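Local coordinates for microcin B17-processing protein McbB (Escherichia coli, PDB 6GRI) that is needed to process the inactive microcin B17 precursor into the active antibiotic peptide, as a subunit of the McbBCD synthetase, at the interface of chains A and B and the interface of chains B and C. Coordinates in Å, arbitrary orientation; residue numbers count along the deposited sequence, not the author numbering. Chains: chain A/B, Microcin B17-processing protein McbB; chain C, Microcin B17-processing protein McbD.

Contact 1: the interface of chains A and B. Residues chain A 17-19, 30-32, 51; chain B 230-233.
The ring of A:Tyr32 offers its CD1–CE1 rim to B:Leu232, whose CD2 methyl is lifted out of the ring plane beyond the rim, not over its centre, 3.6 Å from CD1. Two other flat groups on chain A shape the opposite flank: A:Arg51 lays its CD methylene over one face of the A:Phe18 ring, toward the rim, and its guanidinium takes the carboxylate of A:Glu19 at its edge, nearly in plane. This salt bridge, from NH2 to OE2 of A:Glu19 over 2.9 Å, uses the syn side of the carboxylate.

Between these flanks a short loop of chain B, following strand 229-230, inserts against strands 18-23 and 26-31 of chain A. B:Leu232 is its plug and buries 110 Å². Branching lets its two methyls serve different neighbours: CD1 lies 3.7 Å from CG2 of A:Ile30, the side chains crossing at about a right angle, while CD2 also packs on the backbone of A:Thr31. A beta-branched isoleucine suits this strand position, since CG2 supplies hydrocarbon close to the main chain.

A:Glu19 works in two ways. Its CG, beside the backbone N (chi1 -63°), packs on CG of B:Pro230 at 3.9 Å, and the bend at chi2 then turns the carboxylate toward A:Arg51 and the backbone N of B:Ala233. The rigid proline ring offers its CG to both CB and CG of A:Glu19. B:Ala233 has a left-handed backbone conformation, and its small methyl fits between A:Pro17 and A:Arg51, CB lying 4.0 Å from CB of A:Pro17. Its backbone N gives a weak, bent hydrogen bond, 3.2 Å and 130° at the hydrogen, to OE2 of A:Glu19.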
# COMPACT_ATOMS: atom_id res chain seq x y z
N PRO A 17 5.93 -13.23 34.69
CA PRO A 17 5.24 -12.41 35.68
C PRO A 17 4.13 -13.19 36.34
O PRO A 17 3.27 -13.74 35.65
CB PRO A 17 4.67 -11.25 34.85
CG PRO A 17 5.38 -11.31 33.55
CD PRO A 17 5.60 -12.77 33.33
N PHE A 18 4.19 -13.30 37.67
CA PHE A 18 3.13 -13.90 38.45
C PHE A 18 3.00 -13.21 39.78
O PHE A 18 3.83 -12.38 40.16
CB PHE A 18 3.32 -15.41 38.65
CG PHE A 18 4.44 -15.80 39.60
CD1 PHE A 18 5.75 -15.93 39.15
CD2 PHE A 18 4.17 -16.06 40.94
CE1 PHE A 18 6.77 -16.30 40.02
CE2 PHE A 18 5.19 -16.43 41.81
CZ PHE A 18 6.49 -16.55 41.35
N GLU A 19 1.93 -13.55 40.48
CA GLU A 19 1.75 -13.13 41.85
C GLU A 19 1.30 -14.33 42.66
O GLU A 19 0.75 -15.30 42.13
CB GLU A 19 0.73 -12.01 41.95
CG GLU A 19 1.12 -10.72 41.24
CD GLU A 19 2.36 -10.07 41.82
OE1 GLU A 19 2.59 -10.18 43.04
OE2 GLU A 19 3.11 -9.45 41.03
N ILE A 30 -1.54 -16.41 40.54
CA ILE A 30 -2.11 -15.71 39.38
C ILE A 30 -0.98 -15.45 38.38
O ILE A 30 -0.04 -14.72 38.68
CB ILE A 30 -2.79 -14.39 39.82
CG1 ILE A 30 -3.92 -14.70 40.82
CG2 ILE A 30 -3.39 -13.64 38.64
CD1 ILE A 30 -4.72 -13.50 41.28
N THR A 31 -1.08 -16.07 37.20
CA THR A 31 -0.12 -15.89 36.11
C THR A 31 -0.84 -15.49 34.83
O THR A 31 -2.06 -15.52 34.77
CB THR A 31 0.68 -17.19 35.82
OG1 THR A 31 -0.14 -18.10 35.08
CG2 THR A 31 1.14 -17.87 37.09
N TYR A 32 -0.08 -15.13 33.81
CA TYR A 32 -0.65 -14.81 32.50
C TYR A 32 -1.43 -15.97 31.90
O TYR A 32 -2.38 -15.74 31.18
CB TYR A 32 0.42 -14.36 31.50
CG TYR A 32 1.02 -12.97 31.71
CD1 TYR A 32 0.33 -11.95 32.39
CD2 TYR A 32 2.26 -12.65 31.17
CE1 TYR A 32 0.87 -10.69 32.55
CE2 TYR A 32 2.80 -11.38 31.33
CZ TYR A 32 2.11 -10.41 32.02
OH TYR A 32 2.64 -9.15 32.19
N ARG A 51 9.35 -15.66 43.24
CA ARG A 51 8.82 -14.31 43.05
C ARG A 51 9.84 -13.22 43.36
O ARG A 51 9.77 -12.13 42.80
CB ARG A 51 7.56 -14.10 43.91
CG ARG A 51 6.84 -12.76 43.71
CD ARG A 51 6.38 -12.54 42.27
NE ARG A 51 5.82 -11.21 42.06
CZ ARG A 51 6.54 -10.09 41.95
NH1 ARG A 51 7.88 -10.11 42.03
NH2 ARG A 51 5.92 -8.93 41.76
N PRO B 230 -4.11 -8.23 42.26
CA PRO B 230 -2.97 -7.40 41.95
C PRO B 230 -2.67 -7.35 40.45
O PRO B 230 -3.01 -8.26 39.69
CB PRO B 230 -1.83 -8.07 42.71
CG PRO B 230 -2.22 -9.51 42.78
CD PRO B 230 -3.71 -9.59 42.68
N ALA B 231 -2.03 -6.26 40.04
CA ALA B 231 -1.42 -6.18 38.74
C ALA B 231 -0.20 -7.11 38.73
O ALA B 231 0.53 -7.21 39.72
CB ALA B 231 -1.02 -4.75 38.45
N LEU B 232 0.01 -7.79 37.61
CA LEU B 232 1.08 -8.79 37.51
C LEU B 232 2.44 -8.15 37.21
O LEU B 232 2.81 -7.93 36.05
CB LEU B 232 0.73 -9.87 36.48
CG LEU B 232 0.15 -11.14 37.11
CD1 LEU B 232 -1.09 -10.85 37.95
CD2 LEU B 232 -0.16 -12.13 36.00
N ALA B 233 3.15 -7.85 38.30
CA ALA B 233 4.55 -7.42 38.27
C ALA B 233 4.78 -6.14 37.46
O ALA B 233 5.63 -6.11 36.57
CB ALA B 233 5.43 -8.55 37.76

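Contact 2: the interface of chains B and C. Residues chain B 199, 287-288; chain C 63, 67, 343-345, 354.
On the YcaO protein McbD, C:Glu67, just past the C-terminal end of helix 47-66, and C:Glu345 on strand 339-347 form the acidic side of this contact and receive B:Arg199, with C:His63 of the helix and C:Tyr354 of strand 350-358 behind them. The arginine comes from helix 193-201 of McbB, accompanied by B:Trp287 and B:Gln288 from a loop near the chain's C-terminal end.

A guanidinium can serve two carboxylates at once, and B:Arg199 does so with separate nitrogens. NH1 gives a weak but fairly straight hydrogen bond (167° at the hydrogen) to OE2 of C:Glu67 at 3.2 Å, within a salt bridge whose two planar groups stand almost perpendicular. NH2 meets OE2 of C:Glu345 tip to tip at 3.0 Å; here the N-H points elsewhere, making the pairing electrostatic. The indole of B:Trp287 presents its CD1 edge to the guanidinium face, CD1 lying 3.5 Å above the plane over its centre, and probably helps limit the arginine's movement. Its NE1 approaches CG of C:Glu67.

B:Gln288 buries 92 Å² with a chain extended beyond CG (chi2 175°), long enough to carry its amide between C:His63 and C:Glu345. The amide comes alongside the ND1–CE1 edge of the imidazole, with CD 3.7 Å from CE1 of C:His63; the planes are 23° apart, but the groups lie side by side and do not stack. NE2 reaches CB of C:Ala343. As modelled, OE1 sits 3.0 Å from OE2 of C:Glu345, a clash of two acceptors; the amide may be flipped, which would place a donor there, so this detail is doubtful.

Second-shell contacts probably help hold C:His63 and C:Glu345 in place. The ring of C:Tyr354 lies against one face of C:His63, its CG 3.4 Å above the imidazole plane. Its phenol OH donates to OE1 of C:Glu345 at 2.6 Å, approaching from above the carboxylate plane.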
# COMPACT_ATOMS: atom_id res chain seq x y z
N ARG B 199 -20.99 -7.90 31.55
CA ARG B 199 -20.97 -8.27 30.12
C ARG B 199 -19.76 -9.13 29.77
O ARG B 199 -19.84 -9.99 28.89
CB ARG B 199 -21.04 -7.04 29.21
CG ARG B 199 -22.41 -6.38 29.24
CD ARG B 199 -22.88 -5.81 27.91
NE ARG B 199 -24.35 -5.68 27.86
CZ ARG B 199 -25.21 -6.66 27.57
NH1 ARG B 199 -24.81 -7.91 27.34
NH2 ARG B 199 -26.51 -6.39 27.54
N TRP B 287 -25.85 -3.17 31.26
CA TRP B 287 -26.54 -4.40 31.64
C TRP B 287 -27.91 -3.97 32.14
O TRP B 287 -28.03 -3.02 32.91
CB TRP B 287 -25.77 -5.22 32.69
CG TRP B 287 -25.61 -6.66 32.26
CD1 TRP B 287 -25.22 -7.10 31.03
CD2 TRP B 287 -25.83 -7.83 33.05
NE1 TRP B 287 -25.18 -8.48 30.99
CE2 TRP B 287 -25.55 -8.96 32.22
CE3 TRP B 287 -26.22 -8.05 34.37
CZ2 TRP B 287 -25.66 -10.28 32.67
CZ3 TRP B 287 -26.33 -9.38 34.83
CH2 TRP B 287 -26.05 -10.47 33.97
N GLN B 288 -28.95 -4.65 31.65
CA GLN B 288 -30.32 -4.38 32.08
C GLN B 288 -30.48 -4.64 33.58
O GLN B 288 -31.15 -3.88 34.26
CB GLN B 288 -31.31 -5.23 31.30
CG GLN B 288 -31.41 -4.90 29.82
CD GLN B 288 -32.33 -5.85 29.07
OE1 GLN B 288 -31.98 -6.34 27.99
NE2 GLN B 288 -33.51 -6.13 29.63
N HIS C 63 -29.61 -12.46 25.26
CA HIS C 63 -30.65 -11.86 26.10
C HIS C 63 -31.52 -12.90 26.83
O HIS C 63 -31.66 -12.85 28.05
CB HIS C 63 -31.53 -10.90 25.28
CG HIS C 63 -32.64 -10.29 26.06
ND1 HIS C 63 -32.43 -9.37 27.07
CD2 HIS C 63 -33.99 -10.46 25.99
CE1 HIS C 63 -33.60 -9.01 27.58
NE2 HIS C 63 -34.55 -9.65 26.94
N GLU C 67 -29.86 -12.14 30.37
CA GLU C 67 -30.17 -10.73 30.70
C GLU C 67 -31.63 -10.46 31.10
O GLU C 67 -32.09 -9.31 31.04
CB GLU C 67 -29.81 -9.84 29.49
CG GLU C 67 -28.33 -9.87 29.11
CD GLU C 67 -28.06 -9.70 27.62
OE1 GLU C 67 -28.84 -9.01 26.93
OE2 GLU C 67 -27.04 -10.25 27.15
N ALA C 343 -38.29 -5.97 25.83
CA ALA C 343 -37.18 -5.39 26.58
C ALA C 343 -36.40 -4.49 25.64
O ALA C 343 -36.54 -4.57 24.41
CB ALA C 343 -36.30 -6.49 27.15
N ARG C 344 -35.59 -3.60 26.19
CA ARG C 344 -34.76 -2.74 25.37
C ARG C 344 -33.42 -2.40 26.03
O ARG C 344 -33.25 -2.59 27.22
CB ARG C 344 -35.53 -1.49 24.94
CG ARG C 344 -35.91 -0.51 26.04
CD ARG C 344 -37.05 -1.00 26.91
NE ARG C 344 -37.69 0.09 27.64
CZ ARG C 344 -38.50 -0.07 28.68
NH1 ARG C 344 -38.81 -1.29 29.14
NH2 ARG C 344 -39.01 1.00 29.28
N GLU C 345 -32.48 -1.95 25.21
CA GLU C 345 -31.13 -1.55 25.64
C GLU C 345 -30.76 -0.33 24.81
O GLU C 345 -31.28 -0.17 23.71
CB GLU C 345 -30.11 -2.66 25.37
CG GLU C 345 -30.11 -3.83 26.35
CD GLU C 345 -29.38 -5.06 25.81
OE1 GLU C 345 -28.85 -4.99 24.68
OE2 GLU C 345 -29.34 -6.10 26.51
N TYR C 354 -35.81 -6.45 22.18
CA TYR C 354 -36.05 -7.90 22.27
C TYR C 354 -37.54 -8.10 22.50
O TYR C 354 -38.16 -7.34 23.26
CB TYR C 354 -35.24 -8.50 23.43
CG TYR C 354 -33.78 -8.11 23.43
CD1 TYR C 354 -33.37 -6.92 24.03
CD2 TYR C 354 -32.82 -8.90 22.81
CE1 TYR C 354 -32.04 -6.55 24.03
CE2 TYR C 354 -31.49 -8.54 22.79
CZ TYR C 354 -31.10 -7.36 23.40
OH TYR C 354 -29.77 -7.00 23.40

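Chain B joins both contacts, with different residues: the loop at 230-233 docks on another McbB in contact 1, while helix 193-201 and the loop at 287-288 meet McbD in contact 2. The centres of their C-alpha atoms are about 35 Å apart, and no residue is shared. Contact 1 depends mainly on apolar packing; contact 2 joins charge pairing to a buried glutamine. One McbB copy thus bridges its sister subunit and the YcaO protein, consistent with the McbBCD complex, whose deposited assembly holds four McbB and two McbD chains. The A-B pairing is not an exact two-fold, so the two copies do not meet through exactly equivalent surfaces.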